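Local coordinates for 2-oxoglutarate carboxylase small subunit (Hydrogenobacter thermophilus, PDB 7KCT), which is a biotin carboxylase-type subunit with an ATP-grasp domain and binds adenosine-5'-diphosphate, bicarbonate and a magnesium ion, at residues A[233-238]-A[306-311]; A[237-240]-A[246-249]; A[239-244]-A[348-353]; A[434-439]-A[446-451]. All blocks are in the same frame, centred on the assembly; numbering follows the deposited sequence.

Contact 1 of 4, residues A[233-238]-A[306-311]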
# COMPACT_ATOMS: atom_id res chain seq x y z
N GLY A 233 12.36 10.22 -14.72
CA GLY A 233 12.92 8.97 -15.11
C GLY A 233 11.99 8.23 -16.04
O GLY A 233 11.02 8.75 -16.57
N GLU A 234 12.34 6.96 -16.26
CA GLU A 234 11.69 6.18 -17.29
C GLU A 234 11.04 4.92 -16.71
O GLU A 234 11.22 4.56 -15.55
CB GLU A 234 12.70 5.82 -18.39
CG GLU A 234 13.54 4.60 -18.19
CD GLU A 234 14.54 4.72 -17.09
OE1 GLU A 234 15.25 3.72 -16.90
OE2 GLU A 234 14.63 5.77 -16.40
N ARG A 235 10.22 4.32 -17.55
CA ARG A 235 9.58 3.05 -17.26
C ARG A 235 9.76 2.15 -18.46
O ARG A 235 9.70 2.60 -19.61
CB ARG A 235 8.09 3.23 -17.00
CG ARG A 235 7.77 4.29 -15.96
CD ARG A 235 6.23 4.39 -15.83
NE ARG A 235 5.57 5.24 -16.83
CZ ARG A 235 5.23 6.53 -16.67
NH1 ARG A 235 5.51 7.17 -15.55
NH2 ARG A 235 4.58 7.16 -17.63
N ASP A 236 9.90 0.86 -18.20
CA ASP A 236 9.90 -0.16 -19.25
C ASP A 236 8.53 -0.83 -19.31
O ASP A 236 8.13 -1.52 -18.36
CB ASP A 236 11.00 -1.17 -18.97
CG ASP A 236 11.17 -2.16 -20.11
OD1 ASP A 236 10.19 -2.41 -20.83
OD2 ASP A 236 12.29 -2.70 -20.25
N CYS A 237 7.83 -0.64 -20.41
CA CYS A 237 6.49 -1.16 -20.61
C CYS A 237 6.45 -2.14 -21.79
O CYS A 237 5.46 -2.21 -22.51
CB CYS A 237 5.51 -0.01 -20.80
SG CYS A 237 5.70 1.29 -19.53
N SER A 238 7.50 -2.96 -21.94
CA SER A 238 7.61 -3.81 -23.13
C SER A 238 6.60 -4.94 -23.15
O SER A 238 6.09 -5.31 -24.22
CB SER A 238 9.02 -4.37 -23.25
OG SER A 238 9.94 -3.31 -23.35
N PRO A 306 1.86 5.03 -11.36
CA PRO A 306 2.27 4.70 -9.98
C PRO A 306 3.67 4.12 -9.86
O PRO A 306 4.33 4.41 -8.85
CB PRO A 306 1.18 3.71 -9.52
CG PRO A 306 -0.04 4.16 -10.29
CD PRO A 306 0.53 4.48 -11.68
N VAL A 307 4.20 3.38 -10.83
CA VAL A 307 5.55 2.84 -10.61
C VAL A 307 6.55 3.98 -10.46
O VAL A 307 7.50 3.89 -9.68
CB VAL A 307 5.99 1.86 -11.73
CG1 VAL A 307 5.10 0.61 -11.75
CG2 VAL A 307 6.08 2.50 -13.11
N THR A 308 6.34 5.05 -11.21
CA THR A 308 7.23 6.21 -11.11
C THR A 308 7.09 6.91 -9.78
O THR A 308 8.08 7.38 -9.21
CB THR A 308 6.96 7.18 -12.25
OG1 THR A 308 7.24 6.52 -13.51
CG2 THR A 308 7.83 8.46 -12.04
N GLU A 309 5.85 6.99 -9.25
CA GLU A 309 5.65 7.58 -7.92
C GLU A 309 6.34 6.77 -6.85
O GLU A 309 6.87 7.34 -5.87
CB GLU A 309 4.15 7.69 -7.60
CG GLU A 309 3.35 8.47 -8.59
CD GLU A 309 1.86 8.54 -8.21
OE1 GLU A 309 1.31 7.61 -7.56
OE2 GLU A 309 1.23 9.56 -8.53
N MET A 310 6.39 5.46 -6.99
CA MET A 310 7.00 4.67 -5.92
C MET A 310 8.52 4.83 -5.86
O MET A 310 9.10 4.69 -4.79
CB MET A 310 6.66 3.19 -6.07
CG MET A 310 5.16 2.93 -6.26
SD MET A 310 4.27 3.19 -4.74
CE MET A 310 4.61 1.55 -4.09
N ILE A 311 9.21 5.04 -6.98
CA ILE A 311 10.66 5.13 -6.92
C ILE A 311 11.15 6.56 -6.71
O ILE A 311 12.31 6.74 -6.28
CB ILE A 311 11.34 4.54 -8.18
CG1 ILE A 311 10.98 5.32 -9.45
CG2 ILE A 311 11.00 3.03 -8.34
CD1 ILE A 311 11.79 4.83 -10.70
O HOH W 1 10.16 6.54 -13.83
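Arg-235 reaches from its strand to the helix 305-312 and meets it with two different parts of one side chain, a case of an arginine serving both as hydrocarbon and as hydrogen-bond donor. CG lies anti to the carbonyl carbon (chi1 -51°). The methylene CD is pressed tightly against CG2 of Val-307, 3.3 Å away, while the bend at chi3 (-84°) brings the guanidinium edge to Thr-308. The arginine and threonine side chains cross at about a right angle, and OG1 of Thr-308 sits at the guanidinium edge, almost in its plane. NH1 of Arg-235 donates to this OG1 over 2.8 Å, with an N-H...O angle of 154°. The same hydroxyl donates to a water 2.9 Å from OG1, and the water in turn donates to the backbone O of Glu-234 at 2.8 Å, so Thr-308 is tied to both the side chain and the main chain of the strand. Strand 229-236 is an outermost strand of the four-stranded antiparallel sheet within the ATP-grasp family region, and the buried contact fastens it to the helix that follows strand 292-298. The rest of the guanidinium is held by other neighbours: Glu-218 forms a salt bridge with NE, Gln-302 of the ADP pocket accepts from NH2, and Gln-220 is a further partner of NH1. With bonds at all three nitrogens, the group has little freedom to rotate. Farther along the strand, OD1 of Asp-236 accepts from the backbone N of Ser-238 at 3.0 Å, an Asx turn, and also from that residue's OG.

Contact 2 of 4, residues A[237-240]-A[246-249]. With ADP (adenosine-5'-diphosphate), chain C.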
# COMPACT_ATOMS: atom_id res chain seq x y z
N CYS A 237 7.83 -0.64 -20.41
CA CYS A 237 6.49 -1.16 -20.61
C CYS A 237 6.45 -2.14 -21.79
O CYS A 237 5.46 -2.21 -22.51
CB CYS A 237 5.51 -0.01 -20.80
SG CYS A 237 5.70 1.29 -19.53
N SER A 238 7.50 -2.96 -21.94
CA SER A 238 7.61 -3.81 -23.13
C SER A 238 6.60 -4.94 -23.15
O SER A 238 6.09 -5.31 -24.22
CB SER A 238 9.02 -4.37 -23.25
OG SER A 238 9.94 -3.31 -23.35
N ILE A 239 6.29 -5.53 -21.99
CA ILE A 239 5.39 -6.69 -21.98
C ILE A 239 3.98 -6.25 -22.37
O ILE A 239 3.29 -5.57 -21.59
CB ILE A 239 5.40 -7.40 -20.62
CG1 ILE A 239 6.83 -7.90 -20.38
CG2 ILE A 239 4.43 -8.54 -20.66
CD1 ILE A 239 7.13 -8.53 -19.07
N GLN A 240 3.52 -6.76 -23.52
CA GLN A 240 2.33 -6.24 -24.16
C GLN A 240 1.51 -7.33 -24.83
O GLN A 240 2.01 -8.39 -25.20
CB GLN A 240 2.68 -5.20 -25.24
CG GLN A 240 3.34 -3.97 -24.72
CD GLN A 240 3.80 -3.03 -25.83
OE1 GLN A 240 3.33 -3.10 -26.97
NE2 GLN A 240 4.73 -2.16 -25.49
N LEU A 246 0.77 -4.51 -20.25
CA LEU A 246 0.29 -5.43 -19.22
C LEU A 246 1.13 -5.36 -17.96
O LEU A 246 0.59 -5.44 -16.84
CB LEU A 246 0.30 -6.85 -19.75
CG LEU A 246 -0.35 -8.01 -19.02
CD1 LEU A 246 -1.83 -7.77 -18.95
CD2 LEU A 246 0.03 -9.29 -19.82
N VAL A 247 2.44 -5.22 -18.12
CA VAL A 247 3.37 -5.15 -17.01
C VAL A 247 4.31 -3.99 -17.25
O VAL A 247 4.93 -3.87 -18.31
CB VAL A 247 4.18 -6.45 -16.85
CG1 VAL A 247 5.20 -6.25 -15.72
CG2 VAL A 247 3.24 -7.69 -16.62
N GLU A 248 4.51 -3.20 -16.23
CA GLU A 248 5.36 -2.02 -16.32
C GLU A 248 6.31 -1.98 -15.14
O GLU A 248 5.93 -2.28 -14.00
CB GLU A 248 4.46 -0.76 -16.35
CG GLU A 248 3.41 -0.76 -17.45
CD GLU A 248 1.97 -1.04 -16.97
OE1 GLU A 248 1.74 -1.38 -15.77
OE2 GLU A 248 1.05 -0.88 -17.80
N ILE A 249 7.56 -1.57 -15.39
CA ILE A 249 8.53 -1.46 -14.32
C ILE A 249 9.22 -0.11 -14.36
O ILE A 249 9.37 0.51 -15.42
CB ILE A 249 9.60 -2.59 -14.35
CG1 ILE A 249 10.53 -2.37 -15.53
CG2 ILE A 249 8.95 -3.99 -14.55
CD1 ILE A 249 11.76 -3.33 -15.61
PB ADP C . -0.35 3.64 -29.47
O1B ADP C . -1.50 2.78 -29.86
O2B ADP C . 0.48 3.51 -28.22
O3B ADP C . -0.46 5.08 -29.92
PA ADP C . 2.35 3.55 -30.24
O1A ADP C . 2.94 3.90 -28.92
O2A ADP C . 3.03 4.12 -31.48
O3A ADP C . 0.91 3.16 -30.71
O5' ADP C . 3.22 1.89 -30.38
C5' ADP C . 2.38 0.75 -29.98
C4' ADP C . 3.36 -0.29 -29.61
O4' ADP C . 3.75 -0.85 -30.89
C3' ADP C . 4.58 0.26 -28.96
O3' ADP C . 4.49 0.13 -27.54
C2' ADP C . 5.58 -0.79 -29.44
O2' ADP C . 5.38 -2.09 -28.77
C1' ADP C . 5.16 -1.06 -30.86
N9 ADP C . 5.86 -0.16 -31.82
C8 ADP C . 5.56 1.16 -32.17
N7 ADP C . 6.43 1.62 -33.11
C5 ADP C . 7.32 0.57 -33.33
C6 ADP C . 8.45 0.43 -34.18
N6 ADP C . 8.83 1.47 -34.97
N1 ADP C . 9.18 -0.71 -34.19
C2 ADP C . 8.71 -1.68 -33.37
N3 ADP C . 7.67 -1.70 -32.53
C4 ADP C . 6.98 -0.53 -32.54
O HOH W 2 7.32 -4.41 -19.45
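Ile-239 and Val-247 pack side chain against side chain, CB to CB at 4.1 Å, beside a direct backbone link in which Leu-246 N donates to Ile-239 O over 3.0 Å. The donor lies in the carbonyl plane, and CB of Leu-246 also rests near that oxygen. This is the close end of the contact. A step along, the direct bond gives way to a water, which accepts from Ile-239 N and donates to Val-247 O at 2.7 Å. At the other end Cys-237 leans its SG on the aliphatic part of Glu-248, 3.7 Å from CG; the glutamate chain bends at chi2 (104°), and its carboxylate is engaged by Arg-346. Gln-240 turns from the strand toward the ligand. Its NE2 donates almost straight to Cys-237 O (169°), which fixes the amide, and also to ADP O3' at 3.1 Å, while its OE1 accepts from ADP O2' at 2.9 Å. One residue thus braces the loop and grips the ribose hydroxyls. The segment 237-240 links strand 229-236 to strand 240-241, and strand 244-250 runs between 240-241 and 341-351; Leu-430 of helix 427-435 touches both Leu-246 and Val-247, and strand 215-223 adjoins Cys-237.

Contact 3 of 4, residues A[239-244]-A[348-353]. With ADP (adenosine-5'-diphosphate), chain C; ADP (adenosine-5'-diphosphate), chain D.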
# COMPACT_ATOMS: atom_id res chain seq x y z
N ILE A 239 6.29 -5.53 -21.99
CA ILE A 239 5.39 -6.69 -21.98
C ILE A 239 3.98 -6.25 -22.37
O ILE A 239 3.29 -5.57 -21.59
CB ILE A 239 5.40 -7.40 -20.62
CG1 ILE A 239 6.83 -7.90 -20.38
CG2 ILE A 239 4.43 -8.54 -20.66
CD1 ILE A 239 7.13 -8.53 -19.07
N GLN A 240 3.52 -6.76 -23.52
CA GLN A 240 2.33 -6.24 -24.16
C GLN A 240 1.51 -7.33 -24.83
O GLN A 240 2.01 -8.39 -25.20
CB GLN A 240 2.68 -5.20 -25.24
CG GLN A 240 3.34 -3.97 -24.72
CD GLN A 240 3.80 -3.03 -25.83
OE1 GLN A 240 3.33 -3.10 -26.97
NE2 GLN A 240 4.73 -2.16 -25.49
N ARG A 241 0.22 -7.03 -24.99
CA ARG A 241 -0.63 -7.79 -25.88
C ARG A 241 -1.54 -6.79 -26.59
O ARG A 241 -2.01 -5.83 -25.98
CB ARG A 241 -1.46 -8.84 -25.14
CG ARG A 241 -2.38 -8.25 -24.09
CD ARG A 241 -3.79 -8.08 -24.61
NE ARG A 241 -4.68 -7.48 -23.61
CZ ARG A 241 -5.10 -6.21 -23.62
NH1 ARG A 241 -5.91 -5.79 -22.66
NH2 ARG A 241 -4.74 -5.38 -24.59
N ARG A 242 -1.76 -7.05 -27.88
CA ARG A 242 -2.46 -6.14 -28.79
C ARG A 242 -1.82 -4.75 -28.76
O ARG A 242 -2.50 -3.75 -28.96
CB ARG A 242 -3.96 -6.06 -28.47
CG ARG A 242 -4.72 -7.35 -28.80
CD ARG A 242 -6.25 -7.16 -28.95
NE ARG A 242 -6.86 -6.57 -27.75
CZ ARG A 242 -7.29 -7.25 -26.69
NH1 ARG A 242 -7.22 -8.58 -26.64
NH2 ARG A 242 -7.81 -6.60 -25.66
N ASN A 243 -0.50 -4.70 -28.56
CA ASN A 243 0.24 -3.44 -28.49
C ASN A 243 -0.19 -2.56 -27.32
O ASN A 243 -0.02 -1.33 -27.37
CB ASN A 243 0.11 -2.69 -29.81
CG ASN A 243 0.55 -3.51 -30.99
OD1 ASN A 243 -0.25 -3.79 -31.88
ND2 ASN A 243 1.82 -3.88 -31.01
N GLN A 244 -0.77 -3.16 -26.28
CA GLN A 244 -1.19 -2.48 -25.06
C GLN A 244 -0.53 -3.12 -23.84
O GLN A 244 -0.40 -4.35 -23.76
CB GLN A 244 -2.70 -2.50 -24.93
CG GLN A 244 -3.29 -1.45 -24.03
CD GLN A 244 -4.79 -1.65 -23.90
OE1 GLN A 244 -5.44 -2.21 -24.81
NE2 GLN A 244 -5.35 -1.22 -22.77
N ASN A 348 -6.77 -7.47 -15.49
CA ASN A 348 -7.86 -7.25 -16.42
C ASN A 348 -8.83 -8.41 -16.36
O ASN A 348 -8.45 -9.56 -16.10
CB ASN A 348 -7.36 -7.10 -17.87
CG ASN A 348 -6.39 -5.96 -18.05
OD1 ASN A 348 -6.56 -4.88 -17.50
ND2 ASN A 348 -5.36 -6.20 -18.86
N ALA A 349 -10.10 -8.11 -16.61
CA ALA A 349 -11.13 -9.13 -16.75
C ALA A 349 -11.04 -9.62 -18.20
O ALA A 349 -11.68 -9.07 -19.09
CB ALA A 349 -12.51 -8.57 -16.43
N GLU A 350 -10.11 -10.55 -18.45
CA GLU A 350 -9.99 -11.13 -19.78
C GLU A 350 -9.38 -12.52 -19.66
O GLU A 350 -8.74 -12.85 -18.66
CB GLU A 350 -9.18 -10.22 -20.74
CG GLU A 350 -7.83 -9.81 -20.32
CD GLU A 350 -7.34 -8.53 -21.08
OE1 GLU A 350 -8.14 -7.67 -21.54
OE2 GLU A 350 -6.11 -8.40 -21.20
N ASP A 351 -9.61 -13.36 -20.69
CA ASP A 351 -9.11 -14.73 -20.64
C ASP A 351 -7.87 -14.85 -21.51
O ASP A 351 -8.00 -14.90 -22.74
CB ASP A 351 -10.19 -15.72 -21.08
CG ASP A 351 -9.80 -17.19 -20.82
OD1 ASP A 351 -8.60 -17.47 -20.58
OD2 ASP A 351 -10.68 -18.08 -20.90
N PRO A 352 -6.67 -14.90 -20.94
CA PRO A 352 -5.48 -15.03 -21.78
C PRO A 352 -5.43 -16.29 -22.62
O PRO A 352 -4.79 -16.28 -23.67
CB PRO A 352 -4.32 -15.03 -20.77
CG PRO A 352 -4.87 -14.38 -19.53
CD PRO A 352 -6.32 -14.80 -19.51
N LYS A 353 -6.06 -17.38 -22.19
CA LYS A 353 -6.03 -18.58 -23.00
C LYS A 353 -6.91 -18.45 -24.24
O LYS A 353 -6.70 -19.20 -25.19
CB LYS A 353 -6.45 -19.78 -22.20
CG LYS A 353 -5.41 -20.17 -21.17
CD LYS A 353 -5.80 -21.43 -20.40
CE LYS A 353 -4.69 -21.85 -19.44
NZ LYS A 353 -4.89 -23.26 -19.02
PB ADP C . -0.35 3.64 -29.47
O1B ADP C . -1.50 2.78 -29.86
O2B ADP C . 0.48 3.51 -28.22
O3B ADP C . -0.46 5.08 -29.92
PA ADP C . 2.35 3.55 -30.24
O1A ADP C . 2.94 3.90 -28.92
O2A ADP C . 3.03 4.12 -31.48
O3A ADP C . 0.91 3.16 -30.71
O5' ADP C . 3.22 1.89 -30.38
C5' ADP C . 2.38 0.75 -29.98
C4' ADP C . 3.36 -0.29 -29.61
O4' ADP C . 3.75 -0.85 -30.89
C3' ADP C . 4.58 0.26 -28.96
O3' ADP C . 4.49 0.13 -27.54
C2' ADP C . 5.58 -0.79 -29.44
O2' ADP C . 5.38 -2.09 -28.77
C1' ADP C . 5.16 -1.06 -30.86
N9 ADP C . 5.86 -0.16 -31.82
C8 ADP C . 5.56 1.16 -32.17
N7 ADP C . 6.43 1.62 -33.11
C5 ADP C . 7.32 0.57 -33.33
C6 ADP C . 8.45 0.43 -34.18
N6 ADP C . 8.83 1.47 -34.97
N1 ADP C . 9.18 -0.71 -34.19
C2 ADP C . 8.71 -1.68 -33.37
N3 ADP C . 7.67 -1.70 -32.53
C4 ADP C . 6.98 -0.53 -32.54
PB ADP D . -1.56 4.15 -21.16
O1B ADP D . -2.11 5.12 -20.13
O2B ADP D . -0.17 3.55 -21.02
O3B ADP D . -1.97 4.41 -22.57
PA ADP D . -3.54 2.20 -22.08
O1A ADP D . -4.53 1.13 -21.79
O2A ADP D . -3.01 2.50 -23.47
O3A ADP D . -2.46 2.54 -20.97
O5' ADP D . -4.80 3.72 -22.02
C5' ADP D . -5.99 3.40 -21.18
C4' ADP D . -7.27 3.79 -21.78
O4' ADP D . -7.21 4.86 -22.70
C3' ADP D . -7.69 2.42 -22.57
O3' ADP D . -9.00 2.26 -22.46
C2' ADP D . -7.19 2.87 -24.00
O2' ADP D . -7.94 2.35 -24.99
C1' ADP D . -7.63 4.36 -23.88
N9 ADP D . -6.88 5.32 -24.79
C8 ADP D . -5.48 5.49 -24.94
N7 ADP D . -5.15 6.44 -25.86
C5 ADP D . -6.37 6.92 -26.28
C6 ADP D . -6.68 7.91 -27.23
N6 ADP D . -5.68 8.59 -27.90
N1 ADP D . -7.99 8.23 -27.50
C2 ADP D . -8.92 7.48 -26.80
N3 ADP D . -8.78 6.50 -25.87
C4 ADP D . -7.45 6.25 -25.63
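Arg-241 and Glu-350 approach from opposite directions and form a side-on salt bridge in which two nitrogens converge on one oxygen. NE of Arg-241 donates to OE2 of Glu-350 over 2.9 Å, and NH1 donates to the syn lone pair of the same OE2 at 3.0 Å. A weak bond from NH1 to OE1 completes the grip. OE2 lies in the guanidinium plane, yet the guanidinium and carboxylate planes stand 51° apart, and NE therefore meets OE2 on its syn side but 33° out of the carboxylate plane. On the arginine, CG lies between the backbone N and the carbonyl carbon (chi1 60°), and the chain bends at chi2. Its NH2 donates to Gln-244 OE1 at 3.3 Å, while NE2 of that amide makes a weak bond to O1A of the second ADP. Over one face of Arg-241 lies the Arg-242 guanidinium, whose NH2 is 4.3 Å from Glu-350 OE1, beyond a salt bridge; this negative charge probably offsets the closeness of the two cations. Asn-348 ND2 donates weakly to OE2, and Ser-392 bonds OE1. Behind the bridge, a type I' turn from Arg-241 to Gln-244 joins strands 240-241 and 244-250 as a hairpin beside strand 341-351, whose far end carries Glu-350, with Phe-356 packed against both salt-bridge partners.

Contact 4 of 4, residues A[434-439]-A[446-451]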
# COMPACT_ATOMS: atom_id res chain seq x y z
N MET A 434 6.05 -13.69 -13.42
CA MET A 434 6.92 -13.43 -12.29
C MET A 434 7.80 -14.64 -11.97
O MET A 434 8.91 -14.48 -11.45
CB MET A 434 6.10 -13.07 -11.05
CG MET A 434 5.26 -11.78 -11.18
SD MET A 434 6.29 -10.36 -11.65
CE MET A 434 5.44 -9.70 -13.07
N LYS A 435 7.35 -15.85 -12.29
CA LYS A 435 8.16 -17.05 -12.08
C LYS A 435 9.11 -17.37 -13.24
O LYS A 435 9.91 -18.30 -13.16
CB LYS A 435 7.24 -18.26 -11.86
CG LYS A 435 6.45 -18.26 -10.57
CD LYS A 435 5.42 -19.40 -10.67
CE LYS A 435 4.77 -19.66 -9.35
NZ LYS A 435 3.67 -20.66 -9.48
N ASP A 436 8.97 -16.67 -14.36
CA ASP A 436 9.73 -17.03 -15.55
C ASP A 436 11.19 -16.58 -15.42
O ASP A 436 11.46 -15.44 -15.06
CB ASP A 436 9.08 -16.40 -16.76
CG ASP A 436 9.95 -16.55 -18.02
OD1 ASP A 436 10.19 -17.69 -18.42
OD2 ASP A 436 10.36 -15.51 -18.60
N LYS A 437 12.13 -17.47 -15.78
CA LYS A 437 13.54 -17.14 -15.62
C LYS A 437 13.93 -15.93 -16.46
O LYS A 437 14.71 -15.10 -16.01
CB LYS A 437 14.46 -18.29 -16.02
CG LYS A 437 15.95 -18.17 -15.67
CD LYS A 437 16.73 -19.32 -16.38
CE LYS A 437 18.11 -19.50 -15.63
NZ LYS A 437 18.77 -18.28 -15.19
N ASP A 438 13.48 -15.85 -17.72
CA ASP A 438 13.85 -14.70 -18.53
C ASP A 438 13.37 -13.40 -17.87
O ASP A 438 14.14 -12.45 -17.71
CB ASP A 438 13.26 -14.87 -19.92
CG ASP A 438 14.09 -15.81 -20.81
OD1 ASP A 438 15.20 -16.23 -20.40
OD2 ASP A 438 13.63 -16.13 -21.92
N PHE A 439 12.10 -13.33 -17.47
CA PHE A 439 11.65 -12.09 -16.85
C PHE A 439 12.49 -11.75 -15.63
O PHE A 439 12.97 -10.61 -15.49
CB PHE A 439 10.17 -12.15 -16.49
CG PHE A 439 9.66 -10.90 -15.86
CD1 PHE A 439 9.27 -9.83 -16.63
CD2 PHE A 439 9.60 -10.78 -14.49
CE1 PHE A 439 8.82 -8.63 -16.03
CE2 PHE A 439 9.11 -9.60 -13.88
CZ PHE A 439 8.75 -8.53 -14.64
N THR A 446 9.16 -6.52 -26.49
CA THR A 446 7.73 -6.43 -26.77
C THR A 446 7.15 -7.71 -27.35
O THR A 446 5.92 -7.86 -27.35
CB THR A 446 7.44 -5.29 -27.74
OG1 THR A 446 8.15 -5.51 -28.97
CG2 THR A 446 7.93 -4.00 -27.11
N ARG A 447 8.01 -8.63 -27.81
CA ARG A 447 7.66 -9.95 -28.32
C ARG A 447 7.53 -10.97 -27.19
O ARG A 447 7.22 -12.14 -27.45
CB ARG A 447 8.75 -10.43 -29.30
CG ARG A 447 9.21 -9.40 -30.36
CD ARG A 447 8.04 -8.77 -31.13
NE ARG A 447 7.14 -9.77 -31.71
CZ ARG A 447 7.28 -10.31 -32.92
NH1 ARG A 447 8.29 -9.95 -33.70
NH2 ARG A 447 6.39 -11.21 -33.34
N TYR A 448 7.77 -10.56 -25.95
CA TYR A 448 7.83 -11.49 -24.82
C TYR A 448 6.71 -12.53 -24.81
O TYR A 448 6.98 -13.72 -24.63
CB TYR A 448 7.81 -10.72 -23.51
CG TYR A 448 7.88 -11.63 -22.31
CD1 TYR A 448 9.09 -12.03 -21.78
CD2 TYR A 448 6.71 -12.15 -21.75
CE1 TYR A 448 9.14 -12.89 -20.68
CE2 TYR A 448 6.75 -13.00 -20.68
CZ TYR A 448 7.96 -13.36 -20.14
OH TYR A 448 7.97 -14.20 -19.06
N LEU A 449 5.45 -12.10 -24.95
CA LEU A 449 4.35 -13.05 -24.78
C LEU A 449 4.29 -14.05 -25.95
O LEU A 449 3.98 -15.24 -25.76
CB LEU A 449 3.03 -12.31 -24.64
CG LEU A 449 2.78 -11.65 -23.27
CD1 LEU A 449 1.49 -10.84 -23.27
CD2 LEU A 449 2.77 -12.67 -22.11
N GLU A 450 4.60 -13.60 -27.17
CA GLU A 450 4.67 -14.52 -28.30
C GLU A 450 5.83 -15.51 -28.17
O GLU A 450 5.76 -16.61 -28.74
CB GLU A 450 4.83 -13.71 -29.58
CG GLU A 450 3.69 -12.73 -29.86
CD GLU A 450 4.10 -11.61 -30.84
OE1 GLU A 450 4.79 -10.65 -30.43
OE2 GLU A 450 3.72 -11.71 -32.03
N GLU A 451 6.89 -15.15 -27.47
CA GLU A 451 8.08 -15.97 -27.32
C GLU A 451 8.10 -16.82 -26.05
O GLU A 451 9.06 -17.57 -25.84
CB GLU A 451 9.31 -15.07 -27.33
CG GLU A 451 9.50 -14.29 -28.65
CD GLU A 451 10.68 -13.34 -28.58
OE1 GLU A 451 11.14 -13.02 -27.45
OE2 GLU A 451 11.14 -12.91 -29.67
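A single buried hydrogen bond, with a little apolar contact beside it, joins the start of helix 437-441 to the short helical turn about 448-451 near the end of the modelled chain. The hydroxyl of Tyr-448 donates to OD2 of Asp-436 over 2.8 Å. The two side chains come from opposite directions, the oxygen lying at the tyrosine ring edge near its plane, with CE1 of Tyr-448 3.6 Å from OD2 of Asp-436. Carboxylate and ring planes are 72° apart, and the hydroxyl comes from well above the carboxylate plane. Asp-436 occupies the N-cap position of helix 437-441, and the same OD2 accepts from the backbone N of Phe-439 at 3.0 Å, with an N-H...O angle of 157°. Tyrosine hydroxyl and backbone N-H reach the oxygen from opposite faces of the carboxylate, so one atom both caps a helix and anchors a neighbouring turn. Proximity to the helix N terminus would be expected to stabilise its negative charge. With CG anti to the backbone N (chi1 -179°), the tyrosine ring extends straight toward the cap. Beside the hydroxyl, CB of Phe-439 comes within 4.0 Å of Tyr-448 OH, while the phenyl ring leads away toward Phe-444, Trp-404 and Ile-239. The tyrosine ring itself is stacked with His-452, whose NE2 is hydrogen-bonded to OD2 of Asp-438, and touches Ile-433 of helix 427-435. At the start of the second segment, Thr-446 touches a bound ADP.

In the fold
From the N-terminal side, strand 229-236 leads into contact 1, which closes a long loop through helix 257-273 and strands 278-286 and 292-298 to helix 305-312. Contact 2 starts from the same stretch, sharing Cys-237 and Ser-238, but closes only the short hairpin into strand 244-250; Asp-236 N and Ile-249 O, 2.9 Å apart, link the two. Contact 3 opens at the same hairpin and crosses contact 1, because its second segment lies on strand 341-351, beyond helix 305-312; it ties the ATP-grasp region to the C-terminal family region. Contact 4 follows in series as a small local loop, yet its Phe-439 and Leu-449 pack against Ile-239 and Gln-240.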